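Phosphoenolpyruvate--protein phosphotransferase (PDB 5T12) is the N-terminal domain of Enzyme I-Ntr, which probably transfers the phosphoryl group of phosphoenolpyruvate to the carrier protein NPr in the nitrogen-metabolic phosphotransferase system. Local coordinates at residues A126-F138 with L161-R173. The protein carries 1 engineered substitution. Numbering follows the deposited sequence.
Sequences AGDLRALGQRLLF and LSATTLAELPQDR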
ATOM      1  N   ALA A 126      10.392   5.210 -11.393  1.00 37.19           N
ATOM      2  CA  ALA A 126      10.528   6.271 -10.400  1.00 41.59           C
ATOM      3  C   ALA A 126       9.430   6.193  -9.348  1.00 41.27           C
ATOM      4  O   ALA A 126       9.653   6.560  -8.189  1.00 31.44           O
ATOM      5  CB  ALA A 126      10.516   7.637 -11.086  1.00 32.67           C
ATOM      6  N   GLY A 127       8.242   5.715  -9.729  1.00 49.14           N
ATOM      7  CA  GLY A 127       7.175   5.545  -8.759  1.00 28.25           C
ATOM      8  C   GLY A 127       7.442   4.432  -7.767  1.00 31.27           C
ATOM      9  O   GLY A 127       7.013   4.513  -6.612  1.00 33.89           O
ATOM     10  N   ASP A 128       8.147   3.383  -8.197  1.00 30.45           N
ATOM     11  CA  ASP A 128       8.501   2.302  -7.282  1.00 28.63           C
ATOM     12  C   ASP A 128       9.386   2.807  -6.151  1.00 31.19           C
ATOM     13  O   ASP A 128       9.246   2.376  -5.001  1.00 38.11           O
ATOM     14  CB  ASP A 128       9.205   1.176  -8.039  1.00 32.45           C
ATOM     15  CG  ASP A 128       8.319   0.532  -9.082  1.00 43.30           C
ATOM     16  OD1 ASP A 128       7.366   1.193  -9.544  1.00 51.33           O
ATOM     17  OD2 ASP A 128       8.577  -0.635  -9.441  1.00 46.90           O
ATOM     18  N   LEU A 129      10.308   3.721  -6.462  1.00 37.76           N
ATOM     19  CA  LEU A 129      11.198   4.255  -5.438  1.00 25.92           C
ATOM     20  C   LEU A 129      10.420   5.019  -4.376  1.00 20.86           C
ATOM     21  O   LEU A 129      10.726   4.922  -3.182  1.00 28.26           O
ATOM     22  CB  LEU A 129      12.260   5.150  -6.077  1.00 41.04           C
ATOM     23  CG  LEU A 129      13.548   4.475  -6.558  1.00 45.25           C
ATOM     24  CD1 LEU A 129      14.242   3.772  -5.401  1.00 49.96           C
ATOM     25  CD2 LEU A 129      13.282   3.502  -7.700  1.00 52.75           C
ATOM     26  N   ARG A 130       9.406   5.783  -4.790  1.00 22.52           N
ATOM     27  CA  ARG A 130       8.569   6.477  -3.816  1.00 25.67           C
ATOM     28  C   ARG A 130       7.787   5.486  -2.966  1.00 29.09           C
ATOM     29  O   ARG A 130       7.574   5.714  -1.770  1.00 32.44           O
ATOM     30  CB  ARG A 130       7.624   7.445  -4.527  1.00 28.83           C
ATOM     31  CG  ARG A 130       8.334   8.499  -5.359  1.00 48.77           C
ATOM     32  CD  ARG A 130       7.390   9.613  -5.779  1.00 51.95           C
ATOM     33  NE  ARG A 130       8.062  10.589  -6.632  1.00 52.45           N
ATOM     34  CZ  ARG A 130       8.812  11.588  -6.178  1.00 45.89           C
ATOM     35  NH1 ARG A 130       8.991  11.746  -4.874  1.00 43.16           N
ATOM     36  NH2 ARG A 130       9.387  12.428  -7.028  1.00 53.41           N
ATOM     37  N   ALA A 131       7.354   4.374  -3.569  1.00 25.71           N
ATOM     38  CA  ALA A 131       6.662   3.339  -2.808  1.00 39.89           C
ATOM     39  C   ALA A 131       7.580   2.718  -1.763  1.00 24.75           C
ATOM     40  O   ALA A 131       7.163   2.478  -0.624  1.00 32.86           O
ATOM     41  CB  ALA A 131       6.120   2.267  -3.753  1.00 32.83           C
ATOM     42  N   LEU A 132       8.835   2.448  -2.135  1.00 28.90           N
ATOM     43  CA  LEU A 132       9.797   1.934  -1.165  1.00 32.61           C
ATOM     44  C   LEU A 132      10.036   2.939  -0.046  1.00 23.55           C
ATOM     45  O   LEU A 132      10.184   2.557   1.121  1.00 31.16           O
ATOM     46  CB  LEU A 132      11.114   1.582  -1.859  1.00 33.43           C
ATOM     47  CG  LEU A 132      11.312   0.127  -2.295  1.00 32.32           C
ATOM     48  CD1 LEU A 132      10.268  -0.293  -3.319  1.00 33.01           C
ATOM     49  CD2 LEU A 132      12.717  -0.083  -2.842  1.00 44.43           C
ATOM     50  N   GLY A 133      10.079   4.229  -0.382  1.00 34.41           N
ATOM     51  CA  GLY A 133      10.181   5.245   0.650  1.00 32.89           C
ATOM     52  C   GLY A 133       8.954   5.289   1.538  1.00 26.89           C
ATOM     53  O   GLY A 133       9.063   5.442   2.757  1.00 35.21           O
ATOM     54  N   GLN A 134       7.767   5.157   0.937  1.00 35.11           N
ATOM     55  CA  GLN A 134       6.539   5.065   1.722  1.00 31.19           C
ATOM     56  C   GLN A 134       6.590   3.887   2.684  1.00 21.98           C
ATOM     57  O   GLN A 134       6.160   3.998   3.839  1.00 35.12           O
ATOM     58  CB  GLN A 134       5.334   4.940   0.790  1.00 34.04           C
ATOM     59  CG  GLN A 134       4.958   6.222   0.070  1.00 37.49           C
ATOM     60  CD  GLN A 134       3.940   7.041   0.838  1.00 36.42           C
ATOM     61  OE1 GLN A 134       4.275   8.052   1.454  1.00 43.70           O
ATOM     62  NE2 GLN A 134       2.686   6.606   0.803  1.00 44.51           N
ATOM     63  N   ARG A 135       7.120   2.750   2.229  1.00 33.53           N
ATOM     64  CA  ARG A 135       7.209   1.578   3.093  1.00 32.14           C
ATOM     65  C   ARG A 135       8.247   1.780   4.190  1.00 27.37           C
ATOM     66  O   ARG A 135       8.065   1.307   5.319  1.00 29.30           O
ATOM     67  CB  ARG A 135       7.538   0.339   2.261  1.00 36.42           C
ATOM     68  CG  ARG A 135       7.182  -0.973   2.939  1.00 36.35           C
ATOM     69  CD  ARG A 135       5.689  -1.049   3.208  1.00 31.20           C
ATOM     70  NE  ARG A 135       5.329  -2.215   4.008  1.00 42.00           N
ATOM     71  CZ  ARG A 135       4.115  -2.435   4.502  1.00 42.91           C
ATOM     72  NH1 ARG A 135       3.138  -1.565   4.280  1.00 33.42           N
ATOM     73  NH2 ARG A 135       3.877  -3.522   5.220  1.00 40.92           N
ATOM     74  N   LEU A 136       9.341   2.477   3.878  1.00 29.19           N
ATOM     75  CA  LEU A 136      10.336   2.802   4.897  1.00 24.03           C
ATOM     76  C   LEU A 136       9.722   3.648   6.005  1.00 27.10           C
ATOM     77  O   LEU A 136       9.943   3.394   7.195  1.00 31.48           O
ATOM     78  CB  LEU A 136      11.523   3.524   4.257  1.00 35.31           C
ATOM     79  CG  LEU A 136      12.818   2.726   4.089  1.00 36.49           C
ATOM     80  CD1 LEU A 136      12.523   1.331   3.569  1.00 37.37           C
ATOM     81  CD2 LEU A 136      13.777   3.452   3.158  1.00 32.39           C
ATOM     82  N   LEU A 137       8.940   4.665   5.628  1.00 28.65           N
ATOM     83  CA  LEU A 137       8.249   5.481   6.621  1.00 28.72           C
ATOM     84  C   LEU A 137       7.210   4.670   7.386  1.00 38.26           C
ATOM     85  O   LEU A 137       6.920   4.974   8.550  1.00 38.04           O
ATOM     86  CB  LEU A 137       7.589   6.682   5.944  1.00 25.59           C
ATOM     87  CG  LEU A 137       8.515   7.671   5.233  1.00 38.73           C
ATOM     88  CD1 LEU A 137       7.706   8.762   4.547  1.00 30.47           C
ATOM     89  CD2 LEU A 137       9.503   8.271   6.218  1.00 27.72           C
ATOM     90  N   PHE A 138       6.645   3.641   6.752  1.00 29.09           N
ATOM     91  CA  PHE A 138       5.650   2.808   7.420  1.00 38.61           C
ATOM     92  C   PHE A 138       6.242   2.101   8.633  1.00 32.67           C
ATOM     93  O   PHE A 138       5.596   2.004   9.682  1.00 48.18           O
ATOM     94  CB  PHE A 138       5.074   1.791   6.433  1.00 41.09           C
ATOM     95  CG  PHE A 138       4.043   0.880   7.033  1.00 30.33           C
ATOM     96  CD1 PHE A 138       2.737   1.308   7.195  1.00 30.90           C
ATOM     97  CD2 PHE A 138       4.376  -0.407   7.426  1.00 37.43           C
ATOM     98  CE1 PHE A 138       1.781   0.476   7.743  1.00 34.47           C
ATOM     99  CE2 PHE A 138       3.422  -1.247   7.977  1.00 43.96           C
ATOM    100  CZ  PHE A 138       2.123  -0.804   8.135  1.00 37.69           C
ATOM    101  N   LEU A 161      -5.844   3.993  -7.154  1.00 31.73           N
ATOM    102  CA  LEU A 161      -5.039   2.996  -6.458  1.00 39.22           C
ATOM    103  C   LEU A 161      -3.668   2.924  -7.113  1.00 41.96           C
ATOM    104  O   LEU A 161      -3.564   2.656  -8.314  1.00 39.19           O
ATOM    105  CB  LEU A 161      -5.718   1.622  -6.474  1.00 37.80           C
ATOM    106  CG  LEU A 161      -5.049   0.532  -5.632  1.00 37.53           C
ATOM    107  CD1 LEU A 161      -4.990   0.939  -4.166  1.00 35.32           C
ATOM    108  CD2 LEU A 161      -5.766  -0.802  -5.792  1.00 49.22           C
ATOM    109  N   SER A 162      -2.622   3.161  -6.322  1.00 43.45           N
ATOM    110  CA  SER A 162      -1.251   3.096  -6.800  1.00 31.36           C
ATOM    111  C   SER A 162      -0.405   2.366  -5.768  1.00 36.44           C
ATOM    112  O   SER A 162      -0.860   2.058  -4.662  1.00 41.63           O
ATOM    113  CB  SER A 162      -0.684   4.493  -7.082  1.00 40.32           C
ATOM    114  OG  SER A 162      -0.659   5.281  -5.904  1.00 57.61           O
ATOM    115  N   ALA A 163       0.847   2.090  -6.143  1.00 38.47           N
ATOM    116  CA  ALA A 163       1.745   1.367  -5.249  1.00 42.78           C
ATOM    117  C   ALA A 163       2.053   2.163  -3.988  1.00 46.73           C
ATOM    118  O   ALA A 163       2.260   1.577  -2.918  1.00 39.36           O
ATOM    119  CB  ALA A 163       3.040   1.014  -5.980  1.00 26.64           C
ATOM    120  N   THR A 164       2.086   3.494  -4.089  1.00 42.90           N
ATOM    121  CA  THR A 164       2.381   4.315  -2.919  1.00 35.29           C
ATOM    122  C   THR A 164       1.256   4.258  -1.894  1.00 36.91           C
ATOM    123  O   THR A 164       1.510   4.379  -0.690  1.00 40.46           O
ATOM    124  CB  THR A 164       2.634   5.763  -3.341  1.00 41.36           C
ATOM    125  OG1 THR A 164       1.472   6.282  -3.997  1.00 41.66           O
ATOM    126  CG2 THR A 164       3.818   5.837  -4.291  1.00 35.08           C
ATOM    127  N   THR A 165       0.012   4.077  -2.346  1.00 39.97           N
ATOM    128  CA  THR A 165      -1.107   3.981  -1.414  1.00 35.12           C
ATOM    129  C   THR A 165      -1.057   2.677  -0.630  1.00 27.25           C
ATOM    130  O   THR A 165      -1.230   2.668   0.595  1.00 34.42           O
ATOM    131  CB  THR A 165      -2.433   4.101  -2.166  1.00 40.01           C
ATOM    132  OG1 THR A 165      -2.460   5.330  -2.903  1.00 51.05           O
ATOM    133  CG2 THR A 165      -3.601   4.076  -1.190  1.00 52.88           C
ATOM    134  N   LEU A 166      -0.820   1.559  -1.321  1.00 32.59           N
ATOM    135  CA  LEU A 166      -0.766   0.269  -0.643  1.00 32.26           C
ATOM    136  C   LEU A 166       0.429   0.176   0.296  1.00 36.65           C
ATOM    137  O   LEU A 166       0.402  -0.601   1.258  1.00 36.47           O
ATOM    138  CB  LEU A 166      -0.724  -0.860  -1.674  1.00 28.33           C
ATOM    139  CG  LEU A 166      -1.945  -1.008  -2.586  1.00 42.39           C
ATOM    140  CD1 LEU A 166      -1.636  -1.921  -3.763  1.00 51.27           C
ATOM    141  CD2 LEU A 166      -3.136  -1.534  -1.801  1.00 32.95           C
ATOM    142  N   ALA A 167       1.480   0.958   0.040  1.00 43.22           N
ATOM    143  CA  ALA A 167       2.698   0.884   0.838  1.00 23.13           C
ATOM    144  C   ALA A 167       2.542   1.488   2.226  1.00 29.33           C
ATOM    145  O   ALA A 167       3.389   1.232   3.088  1.00 40.30           O
ATOM    146  CB  ALA A 167       3.847   1.571   0.097  1.00 33.61           C
ATOM    147  N   GLU A 168       1.496   2.278   2.470  1.00 30.12           N
ATOM    148  CA  GLU A 168       1.234   2.838   3.789  1.00 38.29           C
ATOM    149  C   GLU A 168       0.031   2.179   4.459  1.00 36.81           C
ATOM    150  O   GLU A 168      -0.679   2.816   5.241  1.00 48.89           O
ATOM    151  CB  GLU A 168       1.040   4.354   3.706  1.00 50.21           C
ATOM    152  CG  GLU A 168       0.124   4.831   2.586  1.00 41.83           C
ATOM    153  CD  GLU A 168      -0.032   6.343   2.566  1.00 55.91           C
ATOM    154  OE1 GLU A 168      -0.355   6.923   3.623  1.00 47.55           O
ATOM    155  OE2 GLU A 168       0.178   6.953   1.496  1.00 50.31           O
ATOM    156  N   LEU A 169      -0.202   0.899   4.169  1.00 36.63           N
ATOM    157  CA  LEU A 169      -1.305   0.148   4.745  1.00 35.56           C
ATOM    158  C   LEU A 169      -0.793  -1.142   5.371  1.00 26.29           C
ATOM    159  O   LEU A 169       0.106  -1.788   4.821  1.00 30.11           O
ATOM    160  CB  LEU A 169      -2.364  -0.187   3.685  1.00 30.51           C
ATOM    161  CG  LEU A 169      -3.073   0.991   3.016  1.00 37.04           C
ATOM    162  CD1 LEU A 169      -4.045   0.493   1.960  1.00 21.64           C
ATOM    163  CD2 LEU A 169      -3.791   1.843   4.050  1.00 33.49           C
ATOM    164  N   PRO A 170      -1.340  -1.538   6.521  1.00 36.15           N
ATOM    165  CA  PRO A 170      -0.987  -2.841   7.102  1.00 39.07           C
ATOM    166  C   PRO A 170      -1.744  -3.962   6.399  1.00 35.94           C
ATOM    167  O   PRO A 170      -2.952  -3.865   6.173  1.00 38.16           O
ATOM    168  CB  PRO A 170      -1.419  -2.705   8.566  1.00 34.31           C
ATOM    169  CG  PRO A 170      -2.541  -1.716   8.523  1.00 28.93           C
ATOM    170  CD  PRO A 170      -2.222  -0.755   7.405  1.00 26.25           C
ATOM    171  N   GLN A 171      -1.023  -5.031   6.050  1.00 43.95           N
ATOM    172  CA  GLN A 171      -1.649  -6.132   5.322  1.00 46.66           C
ATOM    173  C   GLN A 171      -2.653  -6.880   6.189  1.00 36.10           C
ATOM    174  O   GLN A 171      -3.725  -7.268   5.710  1.00 45.27           O
ATOM    175  CB  GLN A 171      -0.587  -7.098   4.797  1.00 54.26           C
ATOM    176  CG  GLN A 171      -1.172  -8.400   4.261  1.00 88.03           C
ATOM    177  CD  GLN A 171      -0.116  -9.362   3.759  1.00 78.11           C
ATOM    178  OE1 GLN A 171       0.472 -10.119   4.533  1.00 80.10           O
ATOM    179  NE2 GLN A 171       0.127  -9.343   2.454  1.00 81.77           N
ATOM    180  N   ASP A 172      -2.322  -7.096   7.466  1.00 39.64           N
ATOM    181  CA  ASP A 172      -3.178  -7.899   8.333  1.00 41.37           C
ATOM    182  C   ASP A 172      -4.573  -7.303   8.467  1.00 31.03           C
ATOM    183  O   ASP A 172      -5.551  -8.041   8.636  1.00 54.44           O
ATOM    184  CB  ASP A 172      -2.532  -8.048   9.710  1.00 39.68           C
ATOM    185  CG  ASP A 172      -2.159  -6.713  10.323  1.00 67.29           C
ATOM    186  OD1 ASP A 172      -1.570  -5.874   9.609  1.00 46.25           O
ATOM    187  OD2 ASP A 172      -2.460  -6.500  11.516  1.00 73.52           O
ATOM    188  N   ARG A 173      -4.690  -5.979   8.382  1.00 35.87           N
ATOM    189  CA  ARG A 173      -5.978  -5.315   8.521  1.00 28.90           C
ATOM    190  C   ARG A 173      -6.691  -5.120   7.190  1.00 31.82           C
ATOM    191  O   ARG A 173      -7.926  -5.077   7.159  1.00 35.41           O
ATOM    192  CB  ARG A 173      -5.794  -3.958   9.204  1.00 36.38           C
ATOM    193  CG  ARG A 173      -5.177  -4.039  10.589  1.00 37.55           C
ATOM    194  CD  ARG A 173      -5.239  -2.689  11.278  1.00 42.86           C
ATOM    195  NE  ARG A 173      -5.346  -2.817  12.728  1.00 66.31           N
ATOM    196  CZ  ARG A 173      -4.409  -2.430  13.586  1.00 72.67           C
ATOM    197  NH1 ARG A 173      -3.290  -1.875  13.142  1.00 81.29           N
ATOM    198  NH2 ARG A 173      -4.596  -2.588  14.888  1.00 73.86           N
TER
HETATM  199  O   HOH W   1       1.982  -4.688   7.392  1.00 34.75           O
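Gln-134 reaches from helix 126-140 across to the short helix at Ala-163 to Leu-166 and to Glu-168 in the type I turn Leu-166 to Leu-169. Its CB lies 3.7 Å from Ala-167 CB. CG passes Thr-164 CB. The chain bends at chi2 (-91°), which turns the amide toward two acceptors. NE2 donates to Thr-164 O at 2.9 Å, nearly straight (164°), and to Glu-168 OE2 at 2.6 Å, more bent. Both oxygens lie in the amide plane, yet NE2 sits above the carbonyl plane of Thr-164 and above the carboxylate plane of Glu-168. OE1 accepts from the backbone N of Met-25, so both ends of the amide are held.

Toward the start of the helix, Thr-164 fits as a knob among Gly-127, Arg-130, Ala-131 and Gln-134. Further along, Arg-135 NH1 donates to Ala-167 O and Leu-169 O, each at 3.1 Å. NH2 forms a salt bridge with Glu-53 and also binds a water. Phe-138 CD2 sits over the guanidinium centre, and the ring CZ reaches Pro-170 CB at 4.0 Å.

The contact joins the helical and alpha/beta parts of this N-terminal domain of Enzyme I-Ntr. Side-chain N-H groups of Gln-134 and Arg-135 hold three backbone carbonyls and one carboxylate of segment 161-173, with Glu-53 probably balancing the arginine charge.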